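Aminotransferase class-III (Sphaerobacter thermophilus DSM 20745, PDB 6K8H) is a class-III aminotransferase, also called an omega-transaminase, of the PLP-dependent aminotransferase clan. Local coordinates at residues E129-M132 with M133-A137; Y231-P235 with A236-R240. All coordinates share one frame; numbering follows the deposited sequence.

Interaction 1 (E129-M132 with M133-A137); sequences EAVM and MAIKA
Two successive turns of helix 127-142 meet here, M132 reaching forward to K136 and V131 to I135, one helical turn on. CG of M132 lies 3.6 Å from CD of K136, the two chains running alongside each other in the same direction. M132 has CG anti to its backbone N (chi1 173°), which puts CG beside the carbonyl carbon, on the side facing the lysine stem; the bend at chi3 then brings CE to 4.0 Å from SD of M133. On the flank toward A161, CG1 of V131 touches CD1 of I135 at 4.0 Å, the branches passing at a slant. Beneath the side chains runs the i to i+4 bonding of an alpha-helix: N of M133 to O of E129 at 2.9 Å, N of I135 to O of V131 at 3.0 Å, and N of K136 to O of M132 at 2.9 Å. The helix follows strand 120-124; S126 just before it, with G127 and T128 in its first turn, lines the ligand pocket, and V131 comes about 4 Å from the bound (5-hydroxy-4,6-dimethylpyridin-3-yl)methyl dihydrogen phosphate. A130 and V131 rest on A279 of strand 277-281. At the subunit interface, NZ of K136 forms a salt bridge with E162 of the second subunit, and OE2 of E129 bonds to S126 OG of that same subunit.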
ATOM      1  N   GLU B 129      -3.357  -1.229  -3.671  1.00  7.56           N
ATOM      2  CA  GLU B 129      -3.351   0.170  -4.087  1.00  7.73           C
ATOM      3  C   GLU B 129      -3.486   0.288  -5.596  1.00  6.50           C
ATOM      4  O   GLU B 129      -4.163   1.190  -6.094  1.00  8.15           O
ATOM      5  CB  GLU B 129      -2.070   0.876  -3.612  1.00  9.90           C
ATOM      6  CG  GLU B 129      -2.071   1.302  -2.141  1.00 10.81           C
ATOM      7  CD  GLU B 129      -0.931   2.290  -1.787  1.00 14.76           C
ATOM      8  OE1 GLU B 129      -0.038   2.549  -2.630  1.00 12.34           O
ATOM      9  OE2 GLU B 129      -0.935   2.804  -0.647  1.00 13.20           O
ATOM     10  N   ALA B 130      -2.833  -0.601  -6.342  1.00  6.30           N
ATOM     11  CA  ALA B 130      -2.942  -0.560  -7.797  1.00  7.51           C
ATOM     12  C   ALA B 130      -4.387  -0.747  -8.242  1.00  6.66           C
ATOM     13  O   ALA B 130      -4.896   0.010  -9.078  1.00  6.75           O
ATOM     14  CB  ALA B 130      -2.041  -1.634  -8.410  1.00  5.95           C
ATOM     15  N   VAL B 131      -5.070  -1.742  -7.670  1.00  5.48           N
ATOM     16  CA  VAL B 131      -6.472  -1.992  -8.009  1.00  8.00           C
ATOM     17  C   VAL B 131      -7.331  -0.793  -7.628  1.00  7.55           C
ATOM     18  O   VAL B 131      -8.209  -0.364  -8.392  1.00  6.64           O
ATOM     19  CB  VAL B 131      -6.962  -3.282  -7.319  1.00  8.74           C
ATOM     20  CG1 VAL B 131      -8.470  -3.466  -7.496  1.00  5.74           C
ATOM     21  CG2 VAL B 131      -6.196  -4.505  -7.874  1.00  6.86           C
ATOM     22  N   MET B 132      -7.100  -0.240  -6.434  1.00  5.59           N
ATOM     23  CA  MET B 132      -7.865   0.928  -6.012  1.00  6.30           C
ATOM     24  C   MET B 132      -7.676   2.082  -6.989  1.00  7.35           C
ATOM     25  O   MET B 132      -8.645   2.713  -7.414  1.00  8.67           O
ATOM     26  CB  MET B 132      -7.446   1.352  -4.605  1.00  5.90           C
ATOM     27  CG  MET B 132      -8.079   2.665  -4.175  1.00  9.50           C
ATOM     28  SD  MET B 132      -7.685   3.078  -2.456  1.00 13.83           S
ATOM     29  CE  MET B 132      -6.108   3.923  -2.627  1.00  9.01           C
ATOM     30  N   MET B 133      -6.429   2.357  -7.376  1.00  7.24           N
ATOM     31  CA  MET B 133      -6.177   3.516  -8.225  1.00  8.99           C
ATOM     32  C   MET B 133      -6.681   3.282  -9.640  1.00  8.12           C
ATOM     33  O   MET B 133      -7.055   4.242 -10.317  1.00  6.67           O
ATOM     34  CB  MET B 133      -4.691   3.871  -8.236  1.00  7.64           C
ATOM     35  CG  MET B 133      -4.155   4.412  -6.901  1.00  6.08           C
ATOM     36  SD  MET B 133      -5.182   5.654  -6.072  1.00  9.95           S
ATOM     37  CE  MET B 133      -5.296   6.889  -7.377  1.00  6.75           C
ATOM     38  N   ALA B 134      -6.741   2.026 -10.086  1.00  6.71           N
ATOM     39  CA  ALA B 134      -7.371   1.733 -11.375  1.00  8.10           C
ATOM     40  C   ALA B 134      -8.861   2.029 -11.327  1.00  6.62           C
ATOM     41  O   ALA B 134      -9.414   2.660 -12.241  1.00  7.63           O
ATOM     42  CB  ALA B 134      -7.143   0.268 -11.757  1.00  6.54           C
ATOM     43  N   ILE B 135      -9.518   1.604 -10.249  1.00  6.32           N
ATOM     44  CA  ILE B 135     -10.939   1.902 -10.077  1.00  6.21           C
ATOM     45  C   ILE B 135     -11.173   3.404 -10.042  1.00  7.45           C
ATOM     46  O   ILE B 135     -12.108   3.924 -10.674  1.00 10.28           O
ATOM     47  CB  ILE B 135     -11.469   1.217  -8.806  1.00  6.04           C
ATOM     48  CG1 ILE B 135     -11.618  -0.284  -9.077  1.00  7.72           C
ATOM     49  CG2 ILE B 135     -12.785   1.878  -8.350  1.00  6.45           C
ATOM     50  CD1 ILE B 135     -11.658  -1.142  -7.821  1.00 10.14           C
ATOM     51  N   LYS B 136     -10.327   4.114  -9.300  1.00  7.84           N
ATOM     52  CA  LYS B 136     -10.446   5.591  -9.177  1.00  6.63           C
ATOM     53  C   LYS B 136     -10.209   6.259 -10.537  1.00  8.09           C
ATOM     54  O   LYS B 136     -10.933   7.191 -10.873  1.00  6.79           O
ATOM     55  CB  LYS B 136      -9.528   6.087  -8.060  1.00  7.73           C
ATOM     56  CG  LYS B 136     -10.002   5.717  -6.662  1.00  9.74           C
ATOM     57  CD  LYS B 136      -8.976   5.897  -5.575  1.00 11.60           C
ATOM     58  CE  LYS B 136      -8.319   7.257  -5.571  1.00 17.17           C
ATOM     59  NZ  LYS B 136      -8.948   8.180  -4.602  1.00 13.25           N
ATOM     60  N   ALA B 137      -9.235   5.769 -11.298  1.00  7.44           N
ATOM     61  CA  ALA B 137      -8.987   6.342 -12.613  1.00  7.49           C
ATOM     62  C   ALA B 137     -10.201   6.170 -13.506  1.00  9.32           C
ATOM     63  O   ALA B 137     -10.580   7.096 -14.235  1.00  6.79           O
ATOM     64  CB  ALA B 137      -7.755   5.701 -13.259  1.00  7.64           C
TER

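Interaction 2 (Y231-P235 with A236-R240); sequences YPAEP and AFLQR
The ring of F237 meets A233 and the carbonyl of E234 at its edge, near the ring plane: CB of A233 stands 4.0 Å from CD2 of F237. That methyl also touches CD1 of L238 at 4.0 Å, so one small side chain bridges two neighbours on the helix. OE2 of E234 lies at the edge of the Y231 ring, in its plane, and accepts a short 2.5 Å hydrogen bond from Y231 OH through its anti lone pair. E234 is the N-cap of helix 235-248; its carbonyl O accepts from N of L238 at 3.0 Å. Water 1 accepts from N of F237 at 3.0 Å and donates a weak bond to OE1 of E234, linking the N-cap carboxylate to the first turn. P235 O takes the next helical bond, from N of Q239 at 2.9 Å, while the Q239 side chain runs extended past P235 O, with CG 3.1 Å from it and NE2 3.7 Å from CB of P235. F237 packs on I202 and T205 of helix 202-211 and on I221 of strand 216-221, while L238 rests on I221 and on L271 of helix 266-271.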
ATOM      1  N   TYR B 231      -8.458 -21.496 -13.497  1.00  7.91           N
ATOM      2  CA  TYR B 231      -8.949 -21.807 -14.828  1.00 12.21           C
ATOM      3  C   TYR B 231      -9.216 -20.492 -15.545  1.00 12.76           C
ATOM      4  O   TYR B 231     -10.023 -19.686 -15.059  1.00  9.72           O
ATOM      5  CB  TYR B 231     -10.213 -22.662 -14.765  1.00 12.15           C
ATOM      6  CG  TYR B 231     -10.753 -23.019 -16.120  1.00 12.44           C
ATOM      7  CD1 TYR B 231     -10.170 -24.024 -16.880  1.00 17.42           C
ATOM      8  CD2 TYR B 231     -11.833 -22.335 -16.652  1.00 15.50           C
ATOM      9  CE1 TYR B 231     -10.668 -24.345 -18.131  1.00 21.81           C
ATOM     10  CE2 TYR B 231     -12.333 -22.644 -17.887  1.00 13.43           C
ATOM     11  CZ  TYR B 231     -11.750 -23.646 -18.626  1.00 17.50           C
ATOM     12  OH  TYR B 231     -12.266 -23.941 -19.865  1.00 17.77           O
ATOM     13  N   PRO B 232      -8.566 -20.238 -16.679  1.00 12.72           N
ATOM     14  CA  PRO B 232      -8.584 -18.896 -17.269  1.00 10.95           C
ATOM     15  C   PRO B 232      -9.928 -18.522 -17.873  1.00 11.93           C
ATOM     16  O   PRO B 232     -10.765 -19.369 -18.200  1.00 12.96           O
ATOM     17  CB  PRO B 232      -7.506 -18.968 -18.358  1.00 14.86           C
ATOM     18  CG  PRO B 232      -6.710 -20.208 -18.067  1.00 13.26           C
ATOM     19  CD  PRO B 232      -7.624 -21.143 -17.359  1.00 13.52           C
ATOM     20  N   ALA B 233     -10.130 -17.208 -17.996  1.00 12.38           N
ATOM     21  CA  ALA B 233     -11.220 -16.688 -18.810  1.00 10.83           C
ATOM     22  C   ALA B 233     -11.122 -17.269 -20.216  1.00 14.64           C
ATOM     23  O   ALA B 233     -10.055 -17.236 -20.845  1.00  9.70           O
ATOM     24  CB  ALA B 233     -11.160 -15.154 -18.852  1.00  9.35           C
ATOM     25  N   GLU B 234     -12.238 -17.844 -20.694  1.00 12.88           N
ATOM     26  CA  GLU B 234     -12.227 -18.483 -22.000  1.00 13.14           C
ATOM     27  C   GLU B 234     -12.242 -17.424 -23.107  1.00 16.01           C
ATOM     28  O   GLU B 234     -12.789 -16.332 -22.922  1.00 13.63           O
ATOM     29  CB  GLU B 234     -13.416 -19.442 -22.127  1.00 13.94           C
ATOM     30  CG  GLU B 234     -13.255 -20.671 -21.220  1.00 19.23           C
ATOM     31  CD  GLU B 234     -14.465 -21.608 -21.193  1.00 24.17           C
ATOM     32  OE1 GLU B 234     -15.599 -21.160 -21.486  1.00 31.78           O
ATOM     33  OE2 GLU B 234     -14.276 -22.805 -20.854  1.00 21.31           O
ATOM     34  N   PRO B 235     -11.627 -17.723 -24.258  1.00 19.72           N
ATOM     35  CA  PRO B 235     -11.396 -16.660 -25.261  1.00 19.50           C
ATOM     36  C   PRO B 235     -12.662 -15.981 -25.760  1.00 17.48           C
ATOM     37  O   PRO B 235     -12.694 -14.740 -25.828  1.00 18.59           O
ATOM     38  CB  PRO B 235     -10.656 -17.401 -26.387  1.00 23.96           C
ATOM     39  CG  PRO B 235      -9.973 -18.555 -25.695  1.00 24.92           C
ATOM     40  CD  PRO B 235     -10.905 -18.972 -24.583  1.00 20.50           C
ATOM     41  N   ALA B 236     -13.716 -16.741 -26.080  1.00 17.66           N
ATOM     42  CA  ALA B 236     -14.957 -16.123 -26.549  1.00 22.72           C
ATOM     43  C   ALA B 236     -15.563 -15.208 -25.486  1.00 18.94           C
ATOM     44  O   ALA B 236     -16.038 -14.106 -25.798  1.00 17.95           O
ATOM     45  CB  ALA B 236     -15.961 -17.203 -26.956  1.00 23.03           C
ATOM     46  N   PHE B 237     -15.557 -15.659 -24.226  1.00 14.97           N
ATOM     47  CA  PHE B 237     -16.064 -14.860 -23.113  1.00 16.41           C
ATOM     48  C   PHE B 237     -15.318 -13.535 -23.004  1.00 11.87           C
ATOM     49  O   PHE B 237     -15.931 -12.469 -22.902  1.00 14.20           O
ATOM     50  CB  PHE B 237     -15.941 -15.674 -21.820  1.00 12.14           C
ATOM     51  CG  PHE B 237     -16.046 -14.858 -20.554  1.00 12.93           C
ATOM     52  CD1 PHE B 237     -17.278 -14.542 -20.019  1.00 14.71           C
ATOM     53  CD2 PHE B 237     -14.911 -14.440 -19.885  1.00 13.33           C
ATOM     54  CE1 PHE B 237     -17.379 -13.814 -18.851  1.00 11.93           C
ATOM     55  CE2 PHE B 237     -15.007 -13.705 -18.706  1.00 13.23           C
ATOM     56  CZ  PHE B 237     -16.244 -13.391 -18.197  1.00 11.25           C
ATOM     57  N   LEU B 238     -13.985 -13.584 -23.047  1.00 12.74           N
ATOM     58  CA  LEU B 238     -13.185 -12.382 -22.841  1.00 13.72           C
ATOM     59  C   LEU B 238     -13.293 -11.436 -24.036  1.00 18.00           C
ATOM     60  O   LEU B 238     -13.294 -10.209 -23.872  1.00 13.79           O
ATOM     61  CB  LEU B 238     -11.731 -12.778 -22.562  1.00 13.22           C
ATOM     62  CG  LEU B 238     -10.797 -11.773 -21.869  1.00 22.71           C
ATOM     63  CD1 LEU B 238     -11.236 -11.483 -20.429  1.00 12.99           C
ATOM     64  CD2 LEU B 238      -9.350 -12.283 -21.899  1.00 14.83           C
ATOM     65  N   GLN B 239     -13.409 -11.990 -25.247  1.00 15.70           N
ATOM     66  CA  GLN B 239     -13.580 -11.149 -26.430  1.00 17.43           C
ATOM     67  C   GLN B 239     -14.924 -10.435 -26.405  1.00 14.82           C
ATOM     68  O   GLN B 239     -15.007  -9.239 -26.713  1.00 13.23           O
ATOM     69  CB  GLN B 239     -13.444 -11.991 -27.705  1.00 20.63           C
ATOM     70  CG  GLN B 239     -12.027 -12.537 -27.967  1.00 21.42           C
ATOM     71  CD  GLN B 239     -12.013 -13.753 -28.898  1.00 34.63           C
ATOM     72  OE1 GLN B 239     -12.938 -13.955 -29.696  1.00 36.98           O
ATOM     73  NE2 GLN B 239     -10.961 -14.572 -28.793  1.00 32.99           N
ATOM     74  N   ARG B 240     -15.987 -11.139 -26.014  1.00 15.61           N
ATOM     75  CA  ARG B 240     -17.285 -10.480 -25.936  1.00 12.75           C
ATOM     76  C   ARG B 240     -17.338  -9.463 -24.802  1.00 13.56           C
ATOM     77  O   ARG B 240     -18.002  -8.422 -24.933  1.00 12.79           O
ATOM     78  CB  ARG B 240     -18.381 -11.528 -25.792  1.00 16.86           C
ATOM     79  CG  ARG B 240     -18.597 -12.298 -27.092  1.00 25.02           C
ATOM     80  CD  ARG B 240     -19.526 -13.482 -26.908  1.00 30.24           C
ATOM     81  NE  ARG B 240     -20.806 -13.093 -26.316  1.00 26.70           N
ATOM     82  CZ  ARG B 240     -21.878 -13.875 -26.291  1.00 28.36           C
ATOM     83  NH1 ARG B 240     -21.828 -15.089 -26.833  1.00 27.12           N
ATOM     84  NH2 ARG B 240     -22.995 -13.449 -25.718  1.00 26.16           N
TER
HETATM   85  O   HOH W   1     -16.061 -18.562 -23.604  1.00 22.85           O

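Overall arrangement
Both contacts are local, each between neighbouring turns or across a helix start, and they lie on different helices: interaction 1 within helix 127-142, interaction 2 where the loop after strand 216-221 enters helix 235-248. Their centres are 23 Å apart and they do not touch, but both helices pack against the seven-stranded mixed sheet, on strands 277-281 and 120-124 in one case and 216-221 in the other. Interaction 1 is wholly buried, next to the ligand; K136 and one carboxylate oxygen of E129 have partners on the second subunit. Interaction 2 touches no other chain; its glutamate turns to a tyrosine and a water, and its buried A233, F237 and L238 give the apolar part, while E234, P235, A236 and Q239 are partly or fully exposed.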